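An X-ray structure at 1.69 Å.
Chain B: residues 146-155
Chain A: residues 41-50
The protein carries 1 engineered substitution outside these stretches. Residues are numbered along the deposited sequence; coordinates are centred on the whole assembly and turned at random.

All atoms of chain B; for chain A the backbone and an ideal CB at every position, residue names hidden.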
ATOM      1  N   ASN B 146      33.273  -7.402   8.213  1.00 30.99           N
ATOM      2  CA  ASN B 146      32.206  -6.432   7.963  1.00 27.93           C
ATOM      3  C   ASN B 146      32.151  -5.391   9.054  1.00 32.49           C
ATOM      4  O   ASN B 146      32.009  -4.204   8.785  1.00 34.26           O
ATOM      5  CB  ASN B 146      30.842  -7.121   7.858  1.00 28.61           C
ATOM      6  CG  ASN B 146      30.594  -7.737   6.491  1.00 33.37           C
ATOM      7  OD1 ASN B 146      31.316  -7.459   5.531  1.00 37.70           O
ATOM      8  ND2 ASN B 146      29.564  -8.569   6.393  1.00 32.34           N
ATOM      9  N   ALA B 147      32.266  -5.839  10.294  1.00 31.86           N
ATOM     10  CA  ALA B 147      32.214  -4.943  11.420  1.00 35.53           C
ATOM     11  C   ALA B 147      33.430  -4.020  11.437  1.00 37.71           C
ATOM     12  O   ALA B 147      33.320  -2.824  11.727  1.00 38.92           O
ATOM     13  CB  ALA B 147      32.108  -5.740  12.691  1.00 33.15           C
ATOM     14  N   GLN B 148      34.596  -4.554  11.091  1.00 36.25           N
ATOM     15  CA  GLN B 148      35.798  -3.736  11.127  1.00 37.24           C
ATOM     16  C   GLN B 148      35.778  -2.669  10.048  1.00 34.13           C
ATOM     17  O   GLN B 148      36.339  -1.595  10.254  1.00 39.28           O
ATOM     18  CB  GLN B 148      37.047  -4.601  11.000  1.00 43.45           C
ATOM     19  CG  GLN B 148      37.663  -4.962  12.365  1.00 51.47           C
ATOM     20  CD  GLN B 148      37.995  -3.736  13.231  1.00 59.44           C
ATOM     21  OE1 GLN B 148      37.681  -3.701  14.427  1.00 62.87           O
ATOM     22  NE2 GLN B 148      38.638  -2.733  12.633  1.00 62.18           N
ATOM     23  N   LYS B 149      35.100  -2.945   8.931  1.00 34.68           N
ATOM     24  CA  LYS B 149      35.001  -1.963   7.846  1.00 39.15           C
ATOM     25  C   LYS B 149      34.257  -0.725   8.354  1.00 34.02           C
ATOM     26  O   LYS B 149      34.704   0.411   8.161  1.00 38.83           O
ATOM     27  CB  LYS B 149      34.314  -2.586   6.617  1.00 46.02           C
ATOM     28  CG  LYS B 149      33.732  -1.614   5.579  1.00 53.22           C
ATOM     29  CD  LYS B 149      34.814  -0.826   4.827  1.00 59.37           C
ATOM     30  CE  LYS B 149      34.234  -0.135   3.585  1.00 59.46           C
ATOM     31  NZ  LYS B 149      32.958   0.600   3.862  1.00 57.88           N
ATOM     32  N   ILE B 150      33.146  -0.950   9.046  1.00 33.47           N
ATOM     33  CA  ILE B 150      32.339   0.140   9.567  1.00 32.75           C
ATOM     34  C   ILE B 150      33.127   0.969  10.577  1.00 36.60           C
ATOM     35  O   ILE B 150      33.153   2.198  10.479  1.00 40.08           O
ATOM     36  CB  ILE B 150      31.036  -0.413  10.188  1.00 33.25           C
ATOM     37  CG1 ILE B 150      30.197  -1.053   9.086  1.00 34.30           C
ATOM     38  CG2 ILE B 150      30.265   0.668  10.903  1.00 32.94           C
ATOM     39  CD1 ILE B 150      29.069  -1.911   9.602  1.00 36.75           C
ATOM     40  N   ILE B 151      33.794   0.306  11.522  1.00 33.93           N
ATOM     41  CA  ILE B 151      34.556   1.019  12.558  1.00 36.73           C
ATOM     42  C   ILE B 151      35.673   1.813  11.923  1.00 40.81           C
ATOM     43  O   ILE B 151      36.003   2.904  12.372  1.00 44.22           O
ATOM     44  CB  ILE B 151      35.126   0.052  13.608  1.00 36.70           C
ATOM     45  CG1 ILE B 151      33.966  -0.629  14.341  1.00 38.82           C
ATOM     46  CG2 ILE B 151      36.027   0.782  14.584  1.00 40.02           C
ATOM     47  CD1 ILE B 151      34.361  -1.662  15.379  1.00 42.88           C
ATOM     48  N   GLU B 152      36.243   1.267  10.860  1.00 42.85           N
ATOM     49  CA  GLU B 152      37.294   1.953  10.144  1.00 49.36           C
ATOM     50  C   GLU B 152      36.733   3.178   9.436  1.00 46.50           C
ATOM     51  O   GLU B 152      37.358   4.237   9.436  1.00 44.85           O
ATOM     52  CB  GLU B 152      37.957   1.021   9.142  1.00 59.30           C
ATOM     53  CG  GLU B 152      39.092   1.668   8.381  1.00 72.05           C
ATOM     54  CD  GLU B 152      39.650   0.765   7.311  1.00 80.74           C
ATOM     55  OE1 GLU B 152      39.279  -0.431   7.297  1.00 82.32           O
ATOM     56  OE2 GLU B 152      40.454   1.253   6.485  1.00 86.47           O
ATOM     57  N   ASP B 153      35.555   3.031   8.831  1.00 42.27           N
ATOM     58  CA  ASP B 153      34.921   4.145   8.141  1.00 43.30           C
ATOM     59  C   ASP B 153      34.734   5.312   9.097  1.00 42.92           C
ATOM     60  O   ASP B 153      34.871   6.470   8.712  1.00 44.05           O
ATOM     61  CB  ASP B 153      33.565   3.739   7.548  1.00 43.20           C
ATOM     62  CG  ASP B 153      33.700   2.866   6.309  1.00 44.74           C
ATOM     63  OD1 ASP B 153      34.833   2.744   5.777  1.00 45.68           O
ATOM     64  OD2 ASP B 153      32.667   2.305   5.875  1.00 45.20           O
ATOM     65  N   ASP B 154      34.448   5.005  10.352  1.00 38.44           N
ATOM     66  CA  ASP B 154      34.237   6.040  11.344  1.00 39.10           C
ATOM     67  C   ASP B 154      35.518   6.781  11.689  1.00 46.22           C
ATOM     68  O   ASP B 154      35.533   8.005  11.807  1.00 46.46           O
ATOM     69  CB  ASP B 154      33.655   5.437  12.605  1.00 37.27           C
ATOM     70  CG  ASP B 154      33.545   6.437  13.722  1.00 41.70           C
ATOM     71  OD1 ASP B 154      32.688   7.353  13.631  1.00 39.32           O
ATOM     72  OD2 ASP B 154      34.343   6.327  14.681  1.00 42.42           O
ATOM     73  N   SER B 155      36.591   6.024  11.867  1.00 47.41           N
ATOM     74  CA  SER B 155      37.874   6.605  12.215  1.00 46.21           C
ATOM     75  C   SER B 155      38.450   7.390  11.042  1.00 50.16           C
ATOM     76  O   SER B 155      39.202   8.334  11.235  1.00 56.99           O
ATOM     77  CB  SER B 155      38.841   5.511  12.660  1.00 51.52           C
ATOM     78  OG  SER B 155      39.081   4.580  11.625  1.00 53.05           O
TER
ATOM     79  N   UNK A  41      25.847  -4.755  13.639  1.00 36.35           N
ATOM     80  CA  UNK A  41      27.181  -5.208  13.348  1.00 37.02           C
ATOM     81  C   UNK A  41      28.319  -4.656  14.226  1.00 37.88           C
ATOM     82  O   UNK A  41      29.315  -5.288  14.394  1.00 35.76           O
ATOM     83  CB  UNK A  41      27.480  -4.867  11.887  1.00 37.02           C
ATOM     84  N   UNK A  42      28.153  -3.465  14.767  1.00 36.95           N
ATOM     85  CA  UNK A  42      29.167  -2.833  15.580  1.00 40.33           C
ATOM     86  C   UNK A  42      28.527  -2.237  16.829  1.00 42.67           C
ATOM     87  O   UNK A  42      28.770  -1.080  17.154  1.00 39.99           O
ATOM     88  CB  UNK A  42      29.909  -1.759  14.782  1.00 40.33           C
ATOM     89  N   UNK A  43      27.703  -3.027  17.512  1.00 42.51           N
ATOM     90  CA  UNK A  43      26.995  -2.565  18.698  1.00 45.65           C
ATOM     91  C   UNK A  43      27.952  -2.067  19.789  1.00 46.09           C
ATOM     92  O   UNK A  43      27.726  -1.013  20.377  1.00 46.92           O
ATOM     93  CB  UNK A  43      26.119  -3.692  19.249  1.00 45.65           C
ATOM     94  N   UNK A  44      29.038  -2.790  20.056  1.00 48.32           N
ATOM     95  CA  UNK A  44      29.966  -2.353  21.099  1.00 50.97           C
ATOM     96  C   UNK A  44      30.629  -1.018  20.754  1.00 48.51           C
ATOM     97  O   UNK A  44      30.790  -0.156  21.622  1.00 49.68           O
ATOM     98  CB  UNK A  44      31.038  -3.420  21.326  1.00 50.97           C
ATOM     99  N   UNK A  45      31.012  -0.855  19.489  1.00 44.59           N
ATOM    100  CA  UNK A  45      31.610   0.387  19.004  1.00 44.29           C
ATOM    101  C   UNK A  45      30.644   1.566  19.216  1.00 42.76           C
ATOM    102  O   UNK A  45      31.056   2.666  19.628  1.00 42.52           O
ATOM    103  CB  UNK A  45      31.980   0.258  17.525  1.00 44.29           C
ATOM    104  N   UNK A  46      29.362   1.322  18.972  1.00 40.62           N
ATOM    105  CA  UNK A  46      28.346   2.360  19.173  1.00 41.13           C
ATOM    106  C   UNK A  46      28.202   2.708  20.655  1.00 45.22           C
ATOM    107  O   UNK A  46      28.267   3.880  21.026  1.00 45.59           O
ATOM    108  CB  UNK A  46      26.999   1.904  18.608  1.00 41.13           C
ATOM    109  N   UNK A  47      28.005   1.704  21.504  1.00 47.02           N
ATOM    110  CA  UNK A  47      27.923   1.949  22.954  1.00 49.57           C
ATOM    111  C   UNK A  47      29.142   2.703  23.506  1.00 48.95           C
ATOM    112  O   UNK A  47      28.989   3.651  24.274  1.00 51.81           O
ATOM    113  CB  UNK A  47      27.775   0.617  23.693  1.00 49.57           C
ATOM    114  N   UNK A  48      30.344   2.285  23.131  1.00 49.17           N
ATOM    115  CA  UNK A  48      31.544   2.935  23.650  1.00 50.29           C
ATOM    116  C   UNK A  48      31.506   4.405  23.262  1.00 51.26           C
ATOM    117  O   UNK A  48      31.856   5.283  24.049  1.00 52.59           O
ATOM    118  CB  UNK A  48      32.813   2.263  23.122  1.00 50.29           C
ATOM    119  N   UNK A  49      31.041   4.662  22.048  1.00 50.23           N
ATOM    120  CA  UNK A  49      30.955   6.008  21.519  1.00 46.72           C
ATOM    121  C   UNK A  49      29.921   6.826  22.283  1.00 44.47           C
ATOM    122  O   UNK A  49      30.178   7.968  22.662  1.00 45.63           O
ATOM    123  CB  UNK A  49      30.612   5.973  20.028  1.00 46.72           C
ATOM    124  N   UNK A  50      28.751   6.240  22.522  1.00 43.08           N
ATOM    125  CA  UNK A  50      27.685   6.951  23.229  1.00 42.85           C
ATOM    126  C   UNK A  50      28.111   7.260  24.660  1.00 44.72           C
ATOM    127  O   UNK A  50      27.756   8.299  25.201  1.00 45.30           O
ATOM    128  CB  UNK A  50      26.394   6.130  23.225  1.00 42.85           C
TER

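Chain B presents one side of a helix, with Asn B146, Ala B147, Ile B150, Ile B151 and Asp B154 lying along the face nearest chain A. The partner backbone enters as a short non-helical lead and then becomes a helix from position 43; the two axes run in broadly the same direction, 31° apart, and come no closer than 10.7 Å.

Position 41 precedes the helix, with phi/psi of -92/-28°, and its CA-to-CB bond points toward chain B. The ideal CB lies 4.1 Å from Ile B150 CD1, and its CA is 5.4 Å from Ala B147 CA, so the backbones are close here. Chain B offers aliphatic surface and the side of Asn B146 but no charged group, which would suit a long side chain with a flexible hydrocarbon stem, such as lysine, arginine, methionine or glutamine. The residue is Lys A41. Its stem lies against the chain B helix, with CE 3.9 Å from Ile B150 CD1 and CD 4.4 Å from Asn B146 CB, while its NZ is hydrogen-bonded elsewhere in the structure. Its carbonyl O packs 3.3 Å from Ala B147 CB.

Position 42 stands just before the helix, with non-helical phi/psi of -135/49°, where serine, threonine, aspartate or asparagine is common. CA-to-CB points toward chain B, and the ideal CB is 4.2 Å from Ile B151 CG1 and 4.6 Å from Ile B150 CG2. A small or medium side chain with a methyl would fit, so threonine and valine both appear reasonable. Thr A42 is found. Its CG2 sits among Ala B147, Ile B150 and Ile B151, 3.9 Å from both Ile B150 CB and Ile B151 CG1 and 3.4 Å from Ala B147 O. Although it occupies the N-cap position, its side chain makes no capping bond.

Positions 43 and 44 have nothing of chain B within 5.5 Å of their ideal CB atoms, leaving the choice open to many helix-compatible residues; they are Ala A43 and Glu A44.

Position 45 points back toward chain B, its ideal CB 3.7 Å from Ile B151 CD1. With an aliphatic side chain beside it and the carboxylate of Asp B154 farther along, an aromatic, a polar ring or a long basic side chain would be plausible. His A45 is present, at chi1 155° (t). Ile B151 CG1 lies over one face of the imidazole, 4.0 Å from the centroid of the His A45 ring, in a CH-pi contact, and Asp B154 OD2 approaches the ring edge, 3.6 Å from His A45 CE1, without a hydrogen bond.

Positions 46, 47, 48 and 50 are out of reach and unconstrained by chain B: Val A46, Val A47, Ser A48 and Leu A50. Position 49 points toward chain B from a distance that only a long side chain could span; Met A49 brings CE to 4.3 Å from Asp B154 OD1.

Chain A 41-50: KTAEHVVSML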
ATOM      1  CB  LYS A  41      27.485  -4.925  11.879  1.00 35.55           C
ATOM      2  CG  LYS A  41      26.587  -5.664  10.924  1.00 34.69           C
ATOM      3  CD  LYS A  41      27.051  -5.611   9.503  1.00 38.75           C
ATOM      4  CE  LYS A  41      26.323  -4.577   8.719  1.00 40.81           C
ATOM      5  NZ  LYS A  41      26.702  -4.522   7.313  1.00 42.90           N
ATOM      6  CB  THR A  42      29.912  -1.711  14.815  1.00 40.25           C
ATOM      7  OG1 THR A  42      28.990  -0.668  14.474  1.00 41.96           O
ATOM      8  CG2 THR A  42      30.547  -2.237  13.550  1.00 37.57           C
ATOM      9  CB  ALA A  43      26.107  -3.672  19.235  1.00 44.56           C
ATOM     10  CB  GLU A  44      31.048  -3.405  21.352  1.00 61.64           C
ATOM     11  CG  GLU A  44      30.585  -4.586  22.186  1.00 70.18           C
ATOM     12  CD  GLU A  44      31.731  -5.515  22.578  1.00 78.59           C
ATOM     13  OE1 GLU A  44      31.483  -6.729  22.735  1.00 82.40           O
ATOM     14  OE2 GLU A  44      32.875  -5.034  22.736  1.00 81.23           O
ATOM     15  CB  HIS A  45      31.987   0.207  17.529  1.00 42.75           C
ATOM     16  CG  HIS A  45      32.056   1.477  16.744  1.00 44.37           C
ATOM     17  ND1 HIS A  45      33.021   2.437  16.953  1.00 45.20           N
ATOM     18  CD2 HIS A  45      31.283   1.935  15.726  1.00 43.32           C
ATOM     19  CE1 HIS A  45      32.833   3.440  16.113  1.00 47.05           C
ATOM     20  NE2 HIS A  45      31.787   3.158  15.354  1.00 44.54           N
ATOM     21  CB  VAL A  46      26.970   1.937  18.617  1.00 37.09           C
ATOM     22  CG1 VAL A  46      25.916   2.985  18.958  1.00 37.11           C
ATOM     23  CG2 VAL A  46      27.040   1.768  17.127  1.00 36.77           C
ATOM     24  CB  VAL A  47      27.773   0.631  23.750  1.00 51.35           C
ATOM     25  CG1 VAL A  47      27.850   0.892  25.257  1.00 53.23           C
ATOM     26  CG2 VAL A  47      26.465  -0.046  23.405  1.00 47.75           C
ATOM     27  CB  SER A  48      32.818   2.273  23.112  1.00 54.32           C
ATOM     28  OG  SER A  48      33.041   2.650  21.761  1.00 56.27           O
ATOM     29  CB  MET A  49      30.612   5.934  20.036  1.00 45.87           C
ATOM     30  CG  MET A  49      30.529   7.258  19.319  1.00 48.06           C
ATOM     31  SD  MET A  49      29.635   7.079  17.761  1.00 49.55           S
ATOM     32  CE  MET A  49      30.589   5.768  17.004  1.00 49.69           C
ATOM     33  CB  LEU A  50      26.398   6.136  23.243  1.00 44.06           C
ATOM     34  CG  LEU A  50      25.751   5.860  21.885  1.00 42.35           C
ATOM     35  CD1 LEU A  50      24.548   4.974  22.064  1.00 39.95           C
ATOM     36  CD2 LEU A  50      25.356   7.155  21.206  1.00 43.30           C
TER
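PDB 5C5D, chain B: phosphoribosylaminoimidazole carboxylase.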